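Local coordinates for protein ATP:cob(I)alamin adenosyltransferase (Salmonella enterica subsp. enterica serovar Livingstone, PDB 5CX7) that probably converts cob(I)alamin to adenosylcobalamin, the cofactor of propanediol dehydratase, with a C-terminal domain that binds heme, at residues D54-L57 and V58-E61; A109-D113 and G114-G118. All coordinates share one frame; numbering follows the deposited sequence.

Contact 1: residues D54-L57 and V58-E61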
# COMPACT_ATOMS: atom_id res chain seq x y z
N ASP E 54 -8.59 19.22 18.68
CA ASP E 54 -7.31 18.89 19.28
C ASP E 54 -7.11 17.44 19.69
O ASP E 54 -6.11 17.13 20.34
CB ASP E 54 -6.98 19.78 20.49
CG ASP E 54 -6.97 21.25 20.15
OD1 ASP E 54 -6.36 21.61 19.13
OD2 ASP E 54 -7.55 22.04 20.93
N ALA E 55 -7.98 16.53 19.27
CA ALA E 55 -7.69 15.11 19.49
C ALA E 55 -6.36 14.73 18.83
O ALA E 55 -5.99 15.21 17.75
CB ALA E 55 -8.80 14.23 18.94
N LEU E 56 -5.65 13.81 19.46
CA LEU E 56 -4.37 13.33 18.90
C LEU E 56 -4.59 12.93 17.47
O LEU E 56 -5.56 12.20 17.18
CB LEU E 56 -3.86 12.11 19.64
CG LEU E 56 -3.42 12.26 21.08
CD1 LEU E 56 -2.98 10.90 21.65
CD2 LEU E 56 -2.30 13.26 21.25
N LEU E 57 -3.67 13.30 16.58
CA LEU E 57 -3.83 12.87 15.18
C LEU E 57 -3.92 11.38 14.97
O LEU E 57 -4.73 10.93 14.14
CB LEU E 57 -2.74 13.41 14.25
CG LEU E 57 -2.52 14.90 14.03
CD1 LEU E 57 -1.41 15.08 13.02
CD2 LEU E 57 -3.80 15.53 13.52
N VAL E 58 -3.16 10.62 15.72
CA VAL E 58 -3.23 9.14 15.67
C VAL E 58 -4.63 8.56 15.89
O VAL E 58 -4.98 7.53 15.36
CB VAL E 58 -2.24 8.40 16.56
CG1 VAL E 58 -0.81 8.70 16.16
CG2 VAL E 58 -2.50 8.67 18.06
N SER E 59 -5.41 9.25 16.75
CA SER E 59 -6.76 8.80 17.06
C SER E 59 -7.74 8.77 15.89
O SER E 59 -8.66 7.94 15.88
CB SER E 59 -7.34 9.71 18.20
OG SER E 59 -6.45 9.55 19.29
N SER E 60 -7.49 9.57 14.87
CA SER E 60 -8.22 9.48 13.57
C SER E 60 -8.13 8.11 12.91
O SER E 60 -9.05 7.70 12.20
CB SER E 60 -7.80 10.59 12.59
OG SER E 60 -8.16 11.84 13.15
N GLU E 61 -7.04 7.42 13.14
CA GLU E 61 -6.83 6.05 12.58
C GLU E 61 -7.17 5.00 13.62
O GLU E 61 -7.85 4.04 13.30
CB GLU E 61 -5.36 5.95 12.10
CG GLU E 61 -5.00 4.60 11.50
CD GLU E 61 -3.73 4.62 10.67
OE1 GLU E 61 -3.12 5.71 10.45
OE2 GLU E 61 -3.26 3.50 10.28
O HOH W 1 -7.45 13.14 15.35
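Leu-56 meets Val-58 and Ser-59 at the bend where the loop after strand 46-51 winds into helix 59-72, and with Leu-57 it hands its carbonyl to the first helical turn. That turn is tied by bonds reaching three residues ahead: Ser-59 N donates to Leu-56 O at 3.0 Å, and Ser-60 N repeats the step to Leu-57 O at 3.2 Å. Both are bent, with N-H...O angles of 136° and 143°, and in each the donor stands well above the carbonyl plane.

Apolar contact within the bend is limited to Leu-56 CB on Val-58 CG2, at 4.0 Å; that methyl lies between the backbone N and carbonyl carbon of its own residue, while CG1 is anti to the carbonyl carbon (chi1 -62°). The leucine CB also lies 3.7 Å from Ser-59 OG, a hydroxyl that is hydrogen-bonded with Ser-123 OG. The CB bonds of Leu-57 and Val-58 point away from the turn, and both side chains pack on a second subunit: Leu-57 on its His-43 and Val-58 on its Leu-97, while Leu-56 covers its Ala-72. The bend thus doubles as a piece of subunit interface.

Leu-56 O is gripped twice, by Ser-59 N and by a water that donates to it at 2.8 Å. The same water closes a bridge over the turn to the hydroxyl of Ser-60, where it lies 2.7 Å from OG.

Contact 2: residues A109-D113 and G114-G118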
# COMPACT_ATOMS: atom_id res chain seq x y z
N ALA E 109 -17.59 -4.45 21.02
CA ALA E 109 -18.60 -5.02 20.16
C ALA E 109 -19.97 -4.77 20.81
O ALA E 109 -20.10 -4.77 22.02
CB ALA E 109 -18.38 -6.49 20.01
N LEU E 110 -20.96 -4.48 19.99
CA LEU E 110 -22.30 -4.12 20.45
C LEU E 110 -23.25 -5.25 20.04
O LEU E 110 -23.35 -5.58 18.86
CB LEU E 110 -22.74 -2.83 19.84
CG LEU E 110 -21.76 -1.65 20.02
CD1 LEU E 110 -22.25 -0.44 19.26
CD2 LEU E 110 -21.55 -1.30 21.47
N TRP E 111 -24.00 -5.75 21.02
CA TRP E 111 -24.91 -6.90 20.83
C TRP E 111 -26.32 -6.61 21.36
O TRP E 111 -26.49 -5.85 22.30
CB TRP E 111 -24.41 -8.09 21.62
CG TRP E 111 -23.09 -8.60 21.27
CD1 TRP E 111 -21.90 -8.13 21.69
CD2 TRP E 111 -22.79 -9.73 20.42
NE1 TRP E 111 -20.88 -8.86 21.15
CE2 TRP E 111 -21.40 -9.84 20.35
CE3 TRP E 111 -23.59 -10.65 19.74
CZ2 TRP E 111 -20.77 -10.88 19.63
CZ3 TRP E 111 -22.98 -11.66 19.00
CH2 TRP E 111 -21.59 -11.77 18.95
N ARG E 112 -27.33 -7.13 20.66
CA ARG E 112 -28.76 -7.04 21.08
C ARG E 112 -29.36 -8.39 20.80
O ARG E 112 -29.34 -8.81 19.64
CB ARG E 112 -29.57 -6.02 20.25
CG ARG E 112 -30.15 -4.92 21.05
CD ARG E 112 -31.09 -4.04 20.18
NE ARG E 112 -30.78 -2.78 20.77
CZ ARG E 112 -30.55 -1.65 20.12
NH1 ARG E 112 -30.60 -1.56 18.79
NH2 ARG E 112 -30.29 -0.61 20.83
N ASP E 113 -30.00 -8.98 21.81
CA ASP E 113 -30.72 -10.26 21.63
C ASP E 113 -29.87 -11.33 20.95
O ASP E 113 -30.34 -11.99 20.02
CB ASP E 113 -32.02 -10.06 20.82
CG ASP E 113 -33.02 -9.09 21.48
OD1 ASP E 113 -32.96 -8.87 22.71
OD2 ASP E 113 -33.83 -8.44 20.74
N GLY E 114 -28.62 -11.44 21.38
CA GLY E 114 -27.69 -12.38 20.78
C GLY E 114 -27.15 -12.06 19.39
O GLY E 114 -26.44 -12.88 18.81
N ILE E 115 -27.46 -10.88 18.84
CA ILE E 115 -27.08 -10.51 17.49
C ILE E 115 -26.03 -9.39 17.60
O ILE E 115 -26.25 -8.39 18.28
CB ILE E 115 -28.29 -10.02 16.67
CG1 ILE E 115 -29.40 -11.11 16.57
CG2 ILE E 115 -27.88 -9.58 15.27
CD1 ILE E 115 -28.99 -12.34 15.80
N LEU E 116 -24.96 -9.54 16.83
CA LEU E 116 -23.94 -8.51 16.73
C LEU E 116 -24.48 -7.39 15.86
O LEU E 116 -24.86 -7.57 14.70
CB LEU E 116 -22.68 -9.06 16.09
CG LEU E 116 -21.53 -8.05 15.87
CD1 LEU E 116 -20.98 -7.62 17.20
CD2 LEU E 116 -20.45 -8.68 15.01
N ILE E 117 -24.47 -6.16 16.39
CA ILE E 117 -25.04 -5.03 15.61
C ILE E 117 -24.03 -3.94 15.23
O ILE E 117 -24.39 -3.02 14.49
CB ILE E 117 -26.28 -4.38 16.33
CG1 ILE E 117 -25.98 -3.81 17.72
CG2 ILE E 117 -27.41 -5.43 16.47
CD1 ILE E 117 -27.17 -3.03 18.34
N GLY E 118 -22.85 -3.98 15.82
CA GLY E 118 -21.88 -2.95 15.54
C GLY E 118 -20.72 -2.99 16.49
O GLY E 118 -20.58 -3.89 17.29
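Leu-116 lies over one face of the Trp-111 indole, carried there by a side chain whose CG is anti to the backbone N (chi1 178°). Its CB stands 4.0 Å from the centroid of the six-membered ring, 14° off the normal, a CH-pi contact, while CD1 settles nearer the rim, 3.9 Å from Trp-111 CE2. The same CD1 also touches Ala-109 CB at 4.0 Å. The CE3-CZ3 edge of the indole faces the turn, with Gly-114 O 3.7 Å from Trp-111 CZ3.

Behind this packing is a beta hairpin, closed by a type I' turn with Asp-113 and Gly-114 at its corners and pinned by paired Arg-112 and Ile-115 backbone bonds. Further along, a classic bulge puts Ile-117 and Gly-118 both opposite Leu-110: Ile-117 N gives Leu-110 O a nearly straight 2.8 Å bond, and Gly-118 N adds a weak one. Gly-118 has no side chain, and Leu-110 lies against its backbone, CB 3.5 Å from Gly-118 O.

At the bulge, the end of the Ile-117 side chain comes over Arg-112. Its CG1, between backbone N and carbonyl carbon (chi1 60°), lies 3.4 Å from Leu-110 O, and CD1 lies over one face of the guanidinium, toward its rim, 3.8 Å from Arg-112 NH1. That nitrogen has a salt bridge to Asp-16 and a bond to Val-10 O, which probably help to fix the guanidinium where the methyl covers it.

How the contacts relate
Contacts 1 and 2 sit on opposite sides of the chain's centre, their centres about 27 Å apart, and share no element: 54-61 is the entry to helix 59-72, whereas 109-118 is the turn end of the hairpin 107-112/115-123, whose strand 107-112 is an edge strand of the sheet within this chain. Both are partly buried, but for different reasons. Contact 1 is covered by a second subunit, with a third touching Ser-60, while no other protein chain of the assembly reaches contact 2, which is flanked by both ends of the modelled chain. Contact 1 depends on short-range backbone bonds and a bridging water, contact 2 on cross-strand pairing, with one face each of an indole and a guanidinium covered by aliphatic groups.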